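Local coordinates for TCP pilus virulence regulatory protein (Vibrio cholerae, PDB 4MLO) that activates transcription of virulence genes as an AraC-family regulator, probably by binding DNA through helix-turn-helix motifs, and holds a fatty acid in a pocket, at residues M32-S37 with S56-L61; N106-N111 with V155-N160; S175-S180 with A189-E194. One frame throughout, in Å; residues are numbered along the deposited sequence.

Overall arrangement
Interactions 1 and 2 both belong to the cupin-like N-terminal region, with centres 20 Å apart. Interaction 1 pairs two strands in its buried sheet and supplies Phe33 and Leu61 to the palmitoleic acid pocket. Interaction 2 is a surface contact at the C-terminal end of helix 141-159. Side chains earlier in that helix cover Met32 and Leu60 of interaction 1, so the helix joins the two. Interaction 3 packs helix 170-180, the next helix in the chain, against helix 188-195. Its centre lies 33 Å from that of interaction 1, on the opposite side of the chain's centre, and 28 Å from that of interaction 2.

Interaction 1 of 3, residues M32-S37 with S56-L61; sequences MFWIDS and SSIILL. With PAM (palmitoleic acid), chain E.
Phe33 is sandwiched between Ile59 and the bound palmitoleic acid. Ile59 CB sits over one ring face, 3.7 Å from the centroid of the Phe33 ring, in a CH-pi contact. Palmitoleic acid C7 lies over the opposite face, 3.5 Å from Phe33 CD1. Leu61 CD1 closes the edge near the ring plane and also touches the lipid at C6. The first torsion of Phe33 (chi1 71°) sets CG between the backbone N and the carbonyl carbon, which brings Phe33 CG to 3.8 Å from palmitoleic acid C7. Phe33 and Leu61 both belong to the palmitoleic acid pocket.

The other face of the sheet is also apolar. Met32 CG lies alongside Leu60 CG, and its bent end brings CE to 3.7 Å from Ile58 CG2. Ile58 CD1 reaches the indole of Trp34, 3.7 Å from CE3.

Phe33 and Ile59 form an antiparallel hydrogen-bonded pair. Phe33 N donates to Ile59 O at 2.9 Å. Ile59 N donates to Phe33 O at 2.9 Å in a nearly straight bond (178° at the hydrogen). Beyond them the strands are bridged by a water. It accepts from Ile35 N and donates to Ser57 O, at 2.6 Å from that oxygen.

The two strands lie inside the five-stranded antiparallel sheet of the cupin-like fold. Strand 79-86 flanks 31-35, and strand 114-118 flanks 57-61. Phe148, Phe151 and Phe152 of helix 141-159 cover Met32. Leu127 of helix 121-131 packs on both Trp34 and Ile58.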
loop_
_atom_site.group_PDB
_atom_site.type_symbol
_atom_site.label_atom_id
_atom_site.label_comp_id
_atom_site.label_asym_id
_atom_site.label_seq_id
_atom_site.Cartn_x
_atom_site.Cartn_y
_atom_site.Cartn_z
ATOM N N MET A 32 0.681 2.732 -5.785
ATOM C CA MET A 32 -0.091 3.591 -6.664
ATOM C C MET A 32 -0.977 2.671 -7.485
ATOM O O MET A 32 -0.537 1.584 -7.871
ATOM C CB MET A 32 0.809 4.433 -7.568
ATOM C CG MET A 32 1.766 5.334 -6.802
ATOM S SD MET A 32 3.052 6.115 -7.849
ATOM C CE MET A 32 2.044 7.220 -8.817
ATOM N N PHE A 33 -2.233 3.058 -7.704
ATOM C CA PHE A 33 -3.062 2.231 -8.574
ATOM C C PHE A 33 -4.033 3.091 -9.367
ATOM O O PHE A 33 -4.296 4.248 -9.036
ATOM C CB PHE A 33 -3.806 1.119 -7.801
ATOM C CG PHE A 33 -4.933 1.584 -6.919
ATOM C CD1 PHE A 33 -4.728 1.774 -5.559
ATOM C CD2 PHE A 33 -6.219 1.767 -7.429
ATOM C CE1 PHE A 33 -5.769 2.160 -4.728
ATOM C CE2 PHE A 33 -7.273 2.151 -6.599
ATOM C CZ PHE A 33 -7.046 2.350 -5.249
ATOM N N TRP A 34 -4.520 2.511 -10.465
ATOM C CA TRP A 34 -5.471 3.178 -11.348
ATOM C C TRP A 34 -6.103 2.140 -12.258
ATOM O O TRP A 34 -5.546 1.063 -12.489
ATOM C CB TRP A 34 -4.804 4.275 -12.184
ATOM C CG TRP A 34 -3.808 3.752 -13.152
ATOM C CD1 TRP A 34 -4.020 3.477 -14.469
ATOM C CD2 TRP A 34 -2.432 3.431 -12.893
ATOM N NE1 TRP A 34 -2.868 2.986 -15.039
ATOM C CE2 TRP A 34 -1.879 2.962 -14.097
ATOM C CE3 TRP A 34 -1.620 3.481 -11.754
ATOM C CZ2 TRP A 34 -0.551 2.560 -14.203
ATOM C CZ3 TRP A 34 -0.300 3.080 -11.864
ATOM C CH2 TRP A 34 0.216 2.616 -13.082
ATOM N N ILE A 35 -7.274 2.488 -12.784
ATOM C CA ILE A 35 -8.016 1.630 -13.701
ATOM C C ILE A 35 -7.644 2.001 -15.133
ATOM O O ILE A 35 -7.222 3.130 -15.414
ATOM C CB ILE A 35 -9.535 1.758 -13.439
ATOM C CG1 ILE A 35 -10.047 3.164 -13.784
ATOM C CG2 ILE A 35 -9.857 1.396 -11.978
ATOM C CD1 ILE A 35 -11.552 3.346 -13.601
ATOM N N ASP A 36 -7.781 1.043 -16.061
ATOM C CA ASP A 36 -7.308 1.260 -17.426
ATOM C C ASP A 36 -8.396 1.766 -18.361
ATOM O O ASP A 36 -8.096 2.120 -19.507
ATOM C CB ASP A 36 -6.716 -0.028 -17.999
ATOM C CG ASP A 36 -7.773 -1.068 -18.312
ATOM O OD1 ASP A 36 -8.903 -0.983 -17.776
ATOM O OD2 ASP A 36 -7.464 -1.990 -19.084
ATOM N N SER A 37 -9.638 1.815 -17.901
ATOM C CA SER A 37 -10.764 2.135 -18.765
ATOM C C SER A 37 -12.000 2.259 -17.894
ATOM O O SER A 37 -12.037 1.777 -16.754
ATOM C CB SER A 37 -10.978 1.068 -19.841
ATOM O OG SER A 37 -11.267 -0.185 -19.253
ATOM N N SER A 56 -7.327 8.121 -15.851
ATOM C CA SER A 56 -6.236 9.031 -15.508
ATOM C C SER A 56 -6.165 9.358 -14.020
ATOM O O SER A 56 -5.302 10.145 -13.607
ATOM C CB SER A 56 -6.359 10.324 -16.311
ATOM O OG SER A 56 -5.971 10.097 -17.653
ATOM N N SER A 57 -7.050 8.797 -13.209
ATOM C CA SER A 57 -7.024 9.028 -11.769
ATOM C C SER A 57 -6.023 8.075 -11.125
ATOM O O SER A 57 -6.201 6.852 -11.181
ATOM C CB SER A 57 -8.413 8.807 -11.167
ATOM O OG SER A 57 -9.426 9.584 -11.795
ATOM N N ILE A 58 -4.995 8.624 -10.481
ATOM C CA ILE A 58 -4.027 7.826 -9.738
ATOM C C ILE A 58 -4.364 7.919 -8.255
ATOM O O ILE A 58 -4.477 9.030 -7.709
ATOM C CB ILE A 58 -2.587 8.321 -9.978
ATOM C CG1 ILE A 58 -2.253 8.394 -11.462
ATOM C CG2 ILE A 58 -1.577 7.417 -9.242
ATOM C CD1 ILE A 58 -2.311 7.082 -12.185
ATOM N N ILE A 59 -4.459 6.761 -7.595
ATOM C CA ILE A 59 -4.631 6.688 -6.151
ATOM C C ILE A 59 -3.293 6.288 -5.552
ATOM O O ILE A 59 -2.678 5.306 -5.981
ATOM C CB ILE A 59 -5.719 5.683 -5.744
ATOM C CG1 ILE A 59 -7.027 5.975 -6.516
ATOM C CG2 ILE A 59 -5.938 5.738 -4.250
ATOM C CD1 ILE A 59 -7.642 7.309 -6.198
ATOM N N LEU A 60 -2.833 7.060 -4.581
ATOM C CA LEU A 60 -1.584 6.785 -3.897
ATOM C C LEU A 60 -1.897 6.344 -2.479
ATOM O O LEU A 60 -2.620 7.042 -1.764
ATOM C CB LEU A 60 -0.705 8.029 -3.875
ATOM C CG LEU A 60 -0.238 8.557 -5.235
ATOM C CD1 LEU A 60 -1.282 9.508 -5.854
ATOM C CD2 LEU A 60 1.104 9.219 -5.120
ATOM N N LEU A 61 -1.259 5.266 -2.039
ATOM C CA LEU A 61 -1.459 4.749 -0.684
ATOM C C LEU A 61 -0.141 4.836 0.076
ATOM O O LEU A 61 0.896 4.350 -0.398
ATOM C CB LEU A 61 -1.974 3.302 -0.689
ATOM C CG LEU A 61 -3.276 3.037 -1.471
ATOM C CD1 LEU A 61 -3.630 1.568 -1.380
ATOM C CD2 LEU A 61 -4.406 3.887 -0.929
HETATM C C1 PAM E . -1.625 -5.827 -3.651
HETATM O O1 PAM E . -1.395 -5.987 -4.880
HETATM O O2 PAM E . -0.732 -5.431 -2.865
HETATM C C2 PAM E . -2.984 -6.134 -3.085
HETATM C C3 PAM E . -3.610 -4.910 -2.397
HETATM C C4 PAM E . -3.767 -3.777 -3.408
HETATM C C5 PAM E . -4.451 -2.550 -2.815
HETATM C C6 PAM E . -4.447 -1.386 -3.805
HETATM C C7 PAM E . -5.227 -1.686 -5.084
HETATM C C8 PAM E . -6.717 -1.783 -4.805
HETATM C C9 PAM E . -7.518 -2.156 -6.050
HETATM C C10 PAM E . -7.558 -3.389 -6.567
HETATM C C11 PAM E . -6.766 -4.548 -5.985
HETATM C C12 PAM E . -7.457 -5.901 -6.165
HETATM C C13 PAM E . -6.766 -6.908 -5.242
HETATM C C14 PAM E . -7.568 -8.157 -4.935
HETATM C C15 PAM E . -8.913 -7.839 -4.295
HETATM C C16 PAM E . -9.427 -8.985 -3.461
HETATM O O HOH W 1 -8.108 5.220 -11.864
#

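Interaction 2 of 3, residues N106-N111 with V155-N160; sequences NLYSEN and VEKKYN
Tyr108 lays its ring against the last turn of helix 141-159 and meets Glu156 and Lys157 of it and Asn160 just beyond. Glu156 O stands over the centre of one ring face, 4.0 Å above the plane. Glu156 CB touches CE2 of Tyr108 at 3.8 Å. The phenol oxygen OH of Tyr108 comes to Lys157, 3.5 Å from its CA and close to its CB. Asn160 approaches the ring edge. Its first torsion puts CG anti to the backbone N (chi1 -158°), which sets Asn160 CG beside the ring, 3.6 Å from Tyr108 CD1. Asn160 ND2 lies near the ring plane, 3.3 Å from Tyr108 CD1 and about as far from CE1. The amide is turned 73° from the ring.

One firm hydrogen bond joins the two backbones. Ser109 N donates to Asn160 O at 2.8 Å, with the donor tilted 24° from the carbonyl plane. The CB of Tyr108 rests on the same carbonyl, 3.5 Å from Asn160 O.

The helix ends here in a Schellman motif, with Asn160, of positive phi, as its C-prime residue. Ser161 N bonds back to Glu156 O, and Asn160 N bonds back to Lys157 O at 3.2 Å. The carbonyl of Glu156 that faces the ring is thus also part of the cap.

The carboxylate of Glu156 forms a salt bridge with Arg105 through OE1, while OE2 accepts from the backbone N of Phe163 and of Ile164. Ile162 also packs on Tyr108, and its backbone is hydrogen-bonded to Ser109. The hydroxyl of Ser109 is hydrogen-bonded to that of Ser161.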
loop_
_atom_site.group_PDB
_atom_site.type_symbol
_atom_site.label_atom_id
_atom_site.label_comp_id
_atom_site.label_asym_id
_atom_site.label_seq_id
_atom_site.Cartn_x
_atom_site.Cartn_y
_atom_site.Cartn_z
ATOM N N ASN A 106 8.321 20.515 5.808
ATOM C CA ASN A 106 8.039 20.623 7.235
ATOM C C ASN A 106 6.777 21.418 7.521
ATOM O O ASN A 106 6.225 21.305 8.618
ATOM C CB ASN A 106 9.218 21.261 7.969
ATOM C CG ASN A 106 10.341 20.284 8.206
ATOM O OD1 ASN A 106 10.130 19.065 8.197
ATOM N ND2 ASN A 106 11.549 20.806 8.418
ATOM N N LEU A 107 6.295 22.206 6.564
ATOM C CA LEU A 107 5.027 22.904 6.732
ATOM C C LEU A 107 3.809 22.015 6.461
ATOM O O LEU A 107 2.696 22.368 6.857
ATOM C CB LEU A 107 4.993 24.128 5.811
ATOM C CG LEU A 107 5.985 25.236 6.199
ATOM C CD1 LEU A 107 6.064 26.347 5.151
ATOM C CD2 LEU A 107 5.599 25.833 7.531
ATOM N N TYR A 108 3.992 20.882 5.797
ATOM C CA TYR A 108 2.883 20.015 5.417
ATOM C C TYR A 108 2.391 19.164 6.597
ATOM O O TYR A 108 3.160 18.789 7.490
ATOM C CB TYR A 108 3.325 19.087 4.284
ATOM C CG TYR A 108 3.647 19.738 2.950
ATOM C CD1 TYR A 108 3.175 21.012 2.626
ATOM C CD2 TYR A 108 4.426 19.067 2.005
ATOM C CE1 TYR A 108 3.445 21.595 1.397
ATOM C CE2 TYR A 108 4.701 19.650 0.761
ATOM C CZ TYR A 108 4.209 20.915 0.468
ATOM O OH TYR A 108 4.477 21.500 -0.756
ATOM N N SER A 109 1.099 18.826 6.571
ATOM C CA SER A 109 0.512 17.925 7.559
ATOM C C SER A 109 0.813 16.457 7.204
ATOM O O SER A 109 1.311 16.140 6.125
ATOM C CB SER A 109 -0.989 18.164 7.662
ATOM O OG SER A 109 -1.676 17.549 6.588
ATOM N N GLU A 110 0.503 15.542 8.128
ATOM C CA GLU A 110 0.904 14.143 7.980
ATOM C C GLU A 110 -0.263 13.182 8.180
ATOM O O GLU A 110 -0.057 12.030 8.568
ATOM C CB GLU A 110 2.020 13.794 8.961
ATOM C CG GLU A 110 3.227 14.699 8.887
ATOM C CD GLU A 110 4.405 14.137 9.664
ATOM O OE1 GLU A 110 4.778 14.731 10.702
ATOM O OE2 GLU A 110 4.952 13.099 9.228
ATOM N N ASN A 111 -1.487 13.621 7.911
ATOM C CA ASN A 111 -2.659 12.818 8.243
ATOM C C ASN A 111 -3.172 11.972 7.086
ATOM O O ASN A 111 -3.596 10.833 7.310
ATOM C CB ASN A 111 -3.781 13.727 8.750
ATOM C CG ASN A 111 -3.372 14.511 9.982
ATOM O OD1 ASN A 111 -2.623 14.011 10.834
ATOM N ND2 ASN A 111 -3.848 15.753 10.080
ATOM N N VAL A 155 1.778 16.050 -5.717
ATOM C CA VAL A 155 0.713 15.474 -4.879
ATOM C C VAL A 155 0.781 16.030 -3.460
ATOM O O VAL A 155 -0.242 16.374 -2.865
ATOM C CB VAL A 155 0.783 13.939 -4.878
ATOM C CG1 VAL A 155 -0.265 13.344 -3.949
ATOM C CG2 VAL A 155 0.605 13.428 -6.280
ATOM N N GLU A 156 1.984 16.098 -2.878
ATOM C CA GLU A 156 2.099 16.636 -1.528
ATOM C C GLU A 156 1.646 18.093 -1.480
ATOM O O GLU A 156 0.975 18.508 -0.530
ATOM C CB GLU A 156 3.532 16.493 -1.018
ATOM C CG GLU A 156 3.954 15.024 -0.757
ATOM C CD GLU A 156 5.314 14.916 -0.106
ATOM O OE1 GLU A 156 6.108 15.888 -0.223
ATOM O OE2 GLU A 156 5.588 13.866 0.539
ATOM N N LYS A 157 2.016 18.887 -2.489
ATOM C CA LYS A 157 1.632 20.293 -2.500
ATOM C C LYS A 157 0.124 20.441 -2.637
ATOM O O LYS A 157 -0.475 21.283 -1.969
ATOM C CB LYS A 157 2.357 21.030 -3.625
ATOM C CG LYS A 157 2.033 22.542 -3.740
ATOM C CD LYS A 157 2.841 23.152 -4.867
ATOM C CE LYS A 157 2.359 24.560 -5.250
ATOM N NZ LYS A 157 2.355 25.481 -4.099
ATOM N N LYS A 158 -0.510 19.622 -3.486
ATOM C CA LYS A 158 -1.962 19.704 -3.645
ATOM C C LYS A 158 -2.681 19.519 -2.314
ATOM O O LYS A 158 -3.648 20.231 -2.023
ATOM C CB LYS A 158 -2.440 18.663 -4.661
ATOM C CG LYS A 158 -3.945 18.398 -4.651
ATOM C CD LYS A 158 -4.305 17.236 -5.570
ATOM C CE LYS A 158 -5.799 16.957 -5.523
ATOM N NZ LYS A 158 -6.146 15.863 -6.442
ATOM N N TYR A 159 -2.221 18.577 -1.491
ATOM C CA TYR A 159 -2.853 18.267 -0.220
ATOM C C TYR A 159 -2.176 18.946 0.964
ATOM O O TYR A 159 -2.643 18.780 2.095
ATOM C CB TYR A 159 -2.878 16.746 0.008
ATOM C CG TYR A 159 -3.849 16.020 -0.892
ATOM C CD1 TYR A 159 -5.175 15.838 -0.521
ATOM C CD2 TYR A 159 -3.432 15.513 -2.109
ATOM C CE1 TYR A 159 -6.044 15.161 -1.343
ATOM C CE2 TYR A 159 -4.299 14.847 -2.946
ATOM C CZ TYR A 159 -5.596 14.673 -2.560
ATOM O OH TYR A 159 -6.442 14.001 -3.401
ATOM N N ASN A 160 -1.097 19.701 0.736
ATOM C CA ASN A 160 -0.294 20.244 1.830
ATOM C C ASN A 160 -0.003 19.151 2.858
ATOM O O ASN A 160 -0.130 19.356 4.071
ATOM C CB ASN A 160 -1.008 21.433 2.481
ATOM C CG ASN A 160 -0.068 22.350 3.214
ATOM O OD1 ASN A 160 -0.020 22.362 4.452
ATOM N ND2 ASN A 160 0.683 23.146 2.457
#

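Interaction 3 of 3, residues S175-S180 with A189-E194; sequences SCLVKS and ADICGE
Leu177 pushes its two methyl groups against segment 189-194 of helix 188-195, into the corner between Ile191 and Glu194. CD2 does most of the touching. Leu177 CD2 lies 3.6 Å from Ile191 CD1 and 3.6 Å from Glu194 CB. Leu177 CD1 is 3.9 Å from Glu194 CG. The Leu177 side chain leaves the backbone toward the partner helix, and CG lies anti to the backbone N (chi1 173°), which carries the branch point toward Ile191 and Glu194. The Leu177 and Glu194 side chains cross at about a right angle.

Ile191 reaches back with the end of its longer branch. Ile191 CD1 also lies 4.2 Å from Val178 CG2, a looser contact. The contact is apolar and small: 171 Å² is buried, both sides summed.

The carboxylate of Glu194 forms a salt bridge with Arg184 through OE1, while CB and CG lie against Leu177. On the other helix, Ser180 OG donates to Leu177 O at 2.6 Å. That carbonyl also accepts from Ser180 N, so two donors of one residue grip it.

Trp186, in the connection between the helices, touches Leu177, Val178 and Ile191. Phe213 and Leu202 also pack on Ile191, and Ile217 and Ile220 on Val178. The short segments lie 10.9 Å apart at their axes and run at 111° to each other. This is a small helical core, consistent with the first helix-turn-helix unit of an AraC-family DNA-binding domain, probably formed by helices 188-195 and 199-207.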
loop_
_atom_site.group_PDB
_atom_site.type_symbol
_atom_site.label_atom_id
_atom_site.label_comp_id
_atom_site.label_asym_id
_atom_site.label_seq_id
_atom_site.Cartn_x
_atom_site.Cartn_y
_atom_site.Cartn_z
ATOM N N SER A 175 6.548 -1.148 12.673
ATOM C CA SER A 175 6.336 -2.051 11.550
ATOM C C SER A 175 7.614 -2.764 11.146
ATOM O O SER A 175 7.605 -3.962 10.850
ATOM C CB SER A 175 5.764 -1.267 10.371
ATOM O OG SER A 175 4.600 -0.559 10.776
ATOM N N CYS A 176 8.737 -2.030 11.097
ATOM C CA CYS A 176 10.013 -2.621 10.713
ATOM C C CYS A 176 10.424 -3.714 11.686
ATOM O O CYS A 176 10.940 -4.771 11.298
ATOM C CB CYS A 176 11.069 -1.530 10.671
ATOM S SG CYS A 176 12.627 -2.027 10.019
ATOM N N LEU A 177 10.225 -3.457 12.964
ATOM C CA LEU A 177 10.529 -4.440 13.978
ATOM C C LEU A 177 9.699 -5.706 13.785
ATOM O O LEU A 177 10.237 -6.814 13.763
ATOM C CB LEU A 177 10.288 -3.815 15.351
ATOM C CG LEU A 177 10.387 -4.742 16.546
ATOM C CD1 LEU A 177 11.861 -5.187 16.731
ATOM C CD2 LEU A 177 9.875 -4.054 17.813
ATOM N N VAL A 178 8.384 -5.559 13.590
ATOM C CA VAL A 178 7.541 -6.738 13.429
ATOM C C VAL A 178 7.958 -7.524 12.191
ATOM O O VAL A 178 8.004 -8.769 12.195
ATOM C CB VAL A 178 6.066 -6.298 13.358
ATOM C CG1 VAL A 178 5.159 -7.474 12.989
ATOM C CG2 VAL A 178 5.620 -5.720 14.686
ATOM N N LYS A 179 8.246 -6.810 11.106
ATOM C CA LYS A 179 8.625 -7.426 9.843
ATOM C C LYS A 179 9.987 -8.080 9.900
ATOM O O LYS A 179 10.299 -8.877 9.012
ATOM C CB LYS A 179 8.618 -6.394 8.727
ATOM C CG LYS A 179 7.245 -5.906 8.357
ATOM C CD LYS A 179 7.250 -5.248 7.016
ATOM C CE LYS A 179 7.705 -3.828 7.055
ATOM N NZ LYS A 179 7.285 -3.113 5.802
ATOM N N SER A 180 10.814 -7.745 10.900
ATOM C CA SER A 180 12.105 -8.392 11.060
ATOM C C SER A 180 12.003 -9.802 11.633
ATOM O O SER A 180 12.979 -10.567 11.547
ATOM C CB SER A 180 12.993 -7.525 11.955
ATOM O OG SER A 180 12.698 -7.652 13.350
ATOM N N ALA A 189 4.750 -5.363 25.205
ATOM C CA ALA A 189 5.946 -5.144 25.996
ATOM C C ALA A 189 7.181 -5.315 25.144
ATOM O O ALA A 189 8.192 -4.628 25.359
ATOM C CB ALA A 189 6.007 -6.095 27.195
ATOM N N ASP A 190 7.140 -6.243 24.183
ATOM C CA ASP A 190 8.286 -6.441 23.300
ATOM C C ASP A 190 8.556 -5.208 22.460
ATOM O O ASP A 190 9.707 -4.866 22.190
ATOM C CB ASP A 190 8.041 -7.628 22.373
ATOM C CG ASP A 190 7.784 -8.885 23.095
ATOM O OD1 ASP A 190 6.745 -9.524 22.818
ATOM O OD2 ASP A 190 8.627 -9.292 23.911
ATOM N N ILE A 191 7.497 -4.548 21.986
ATOM C CA ILE A 191 7.680 -3.354 21.184
ATOM C C ILE A 191 8.281 -2.241 22.018
ATOM O O ILE A 191 9.186 -1.515 21.557
ATOM C CB ILE A 191 6.331 -2.929 20.567
ATOM C CG1 ILE A 191 5.663 -4.097 19.819
ATOM C CG2 ILE A 191 6.463 -1.700 19.688
ATOM C CD1 ILE A 191 6.393 -4.601 18.612
ATOM N N CYS A 192 7.777 -2.059 23.247
ATOM C CA CYS A 192 8.295 -0.989 24.089
ATOM C C CYS A 192 9.740 -1.273 24.450
ATOM O O CYS A 192 10.582 -0.355 24.463
ATOM C CB CYS A 192 7.479 -0.836 25.360
ATOM S SG CYS A 192 5.784 -0.290 25.038
ATOM N N GLY A 193 10.022 -2.545 24.737
ATOM C CA GLY A 193 11.381 -2.950 25.110
ATOM C C GLY A 193 12.354 -2.798 23.960
ATOM O O GLY A 193 13.469 -2.276 24.141
ATOM N N GLU A 194 11.961 -3.233 22.756
ATOM C CA GLU A 194 12.872 -3.163 21.610
ATOM C C GLU A 194 13.121 -1.729 21.170
ATOM O O GLU A 194 14.245 -1.378 20.812
ATOM C CB GLU A 194 12.333 -3.965 20.427
ATOM C CG GLU A 194 12.263 -5.471 20.629
ATOM C CD GLU A 194 13.587 -6.189 20.438
ATOM O OE1 GLU A 194 13.545 -7.432 20.422
ATOM O OE2 GLU A 194 14.653 -5.529 20.318
#